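Local coordinates for protein RNA N6-adenosine-methyltransferase METTL16 (Homo sapiens, PDB 6M1U) that methylates adenosine at N6 in RNA such as U6 snRNA, the domain here being its vertebrate conserved region, which probably takes part in RNA binding, at residues A[32-35]-A[36-40]. Sequence-based numbering, arbitrary orientation.
Sequences VVVT and TWIEK
Just over two turns of helix 30-44 hold this local contact, where Val32 to Thr35 meet Thr36 to Glu39 on a helix packed against an antiparallel beta sheet. Successive i to i+4 backbone bonds run through the segment: Thr36 N donates to Val32 O, Ile38 N to Val34 O and Glu39 N to Thr35 O, with N-H...O angles all close to 160°. The geometry differs at Val33 O, which accepts two donors. Trp37 N reaches Val33 O through a more bent bond (141°). Thr36 OG1 lies 2.8 Å from Val33 O, in the carbonyl plane and on a lone pair. Thr36 can do this because its chi1 of 74° sets OG1 between its own N and carbonyl carbon, turned back toward the preceding turn. A valine in its place would probably leave Val33 O without its side-chain donor, relying on the bent bond from Trp37 N. Val33 and Trp37 lie side by side next to helix 10-20, CG1 of Val33 being 3.9 Å from Trp37 CD1, while the indole NE1 bonds to Leu16 O. Toward the sheet, Val34 CG1 lies 4.1 Å from Ile38 CD1, and both side chains touch Val116 of strand 108-119. Glu39 passes aslant Thr35, its OE2 3.9 Å from Thr35 CG2, but the carboxylate's charge is met by Arg51 in a salt bridge, and Thr35 OG1 bonds to Ile31 O. The chemistry thus divides by direction: hydroxyls turn back onto carbonyls of the helix itself, whereas the indole and the carboxylate tie it to helix 10-20 and strand 48-52.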
loop_
_atom_site.group_PDB
_atom_site.type_symbol
_atom_site.label_atom_id
_atom_site.label_comp_id
_atom_site.label_asym_id
_atom_site.label_seq_id
_atom_site.Cartn_x
_atom_site.Cartn_y
_atom_site.Cartn_z
ATOM N N VAL A 32 4.868 -7.020 -6.990
ATOM C CA VAL A 32 5.287 -7.754 -5.761
ATOM C C VAL A 32 6.210 -6.837 -4.954
ATOM O O VAL A 32 5.996 -6.697 -3.741
ATOM C CB VAL A 32 5.993 -9.077 -6.104
ATOM C CG1 VAL A 32 6.775 -9.613 -4.916
ATOM C CG2 VAL A 32 5.014 -10.120 -6.613
ATOM N N VAL A 33 7.198 -6.243 -5.624
ATOM C CA VAL A 33 8.159 -5.323 -4.953
ATOM C C VAL A 33 7.361 -4.244 -4.220
ATOM O O VAL A 33 7.530 -4.115 -2.998
ATOM C CB VAL A 33 9.132 -4.701 -5.971
ATOM C CG1 VAL A 33 9.731 -3.404 -5.454
ATOM C CG2 VAL A 33 10.227 -5.676 -6.366
ATOM N N VAL A 34 6.521 -3.514 -4.956
ATOM C CA VAL A 34 5.687 -2.420 -4.380
ATOM C C VAL A 34 4.951 -2.941 -3.144
ATOM O O VAL A 34 5.052 -2.299 -2.086
ATOM C CB VAL A 34 4.695 -1.873 -5.422
ATOM C CG1 VAL A 34 3.677 -0.938 -4.793
ATOM C CG2 VAL A 34 5.411 -1.192 -6.575
ATOM N N THR A 35 4.256 -4.071 -3.278
ATOM C CA THR A 35 3.493 -4.631 -2.165
ATOM C C THR A 35 4.358 -4.817 -0.928
ATOM O O THR A 35 3.969 -4.416 0.178
ATOM C CB THR A 35 2.872 -5.961 -2.571
ATOM O OG1 THR A 35 1.913 -5.739 -3.619
ATOM C CG2 THR A 35 2.207 -6.614 -1.369
ATOM N N THR A 36 5.545 -5.407 -1.091
ATOM C CA THR A 36 6.394 -5.591 0.080
ATOM C C THR A 36 6.906 -4.264 0.637
ATOM O O THR A 36 7.326 -4.227 1.799
ATOM C CB THR A 36 7.581 -6.497 -0.227
ATOM O OG1 THR A 36 8.516 -5.760 -1.008
ATOM C CG2 THR A 36 7.159 -7.731 -1.003
ATOM N N TRP A 37 6.890 -3.179 -0.157
ATOM C CA TRP A 37 7.173 -1.871 0.424
ATOM C C TRP A 37 5.960 -1.327 1.167
ATOM O O TRP A 37 6.107 -0.704 2.227
ATOM C CB TRP A 37 7.628 -0.875 -0.636
ATOM C CG TRP A 37 9.084 -0.952 -0.966
ATOM C CD1 TRP A 37 9.644 -1.280 -2.184
ATOM C CD2 TRP A 37 10.181 -0.698 -0.082
ATOM N NE1 TRP A 37 11.029 -1.245 -2.102
ATOM C CE2 TRP A 37 11.379 -0.886 -0.826
ATOM C CE3 TRP A 37 10.278 -0.320 1.263
ATOM C CZ2 TRP A 37 12.636 -0.718 -0.262
ATOM C CZ3 TRP A 37 11.542 -0.154 1.813
ATOM C CH2 TRP A 37 12.694 -0.356 1.056
ATOM N N ILE A 38 4.752 -1.544 0.648
ATOM C CA ILE A 38 3.575 -1.210 1.450
ATOM C C ILE A 38 3.561 -2.032 2.742
ATOM O O ILE A 38 3.232 -1.521 3.821
ATOM C CB ILE A 38 2.285 -1.402 0.634
ATOM C CG1 ILE A 38 2.263 -0.449 -0.554
ATOM C CG2 ILE A 38 1.099 -1.079 1.476
ATOM C CD1 ILE A 38 1.203 -0.783 -1.578
ATOM N N GLU A 39 3.964 -3.308 2.665
ATOM C CA GLU A 39 4.012 -4.135 3.869
ATOM C C GLU A 39 5.001 -3.568 4.875
ATOM O O GLU A 39 4.727 -3.545 6.080
ATOM C CB GLU A 39 4.375 -5.572 3.504
ATOM C CG GLU A 39 3.256 -6.337 2.828
ATOM C CD GLU A 39 3.690 -7.684 2.253
ATOM O OE1 GLU A 39 4.904 -7.946 2.088
ATOM O OE2 GLU A 39 2.786 -8.495 1.961
ATOM N N LYS A 40 6.144 -3.067 4.394
ATOM C CA LYS A 40 7.092 -2.401 5.280
ATOM C C LYS A 40 6.466 -1.158 5.912
ATOM O O LYS A 40 6.586 -0.931 7.120
ATOM C CB LYS A 40 8.357 -2.039 4.496
ATOM C CG LYS A 40 9.645 -2.085 5.307
ATOM C CD LYS A 40 9.891 -0.795 6.052
ATOM C CE LYS A 40 10.769 -1.056 7.272
ATOM N NZ LYS A 40 11.413 0.210 7.778
#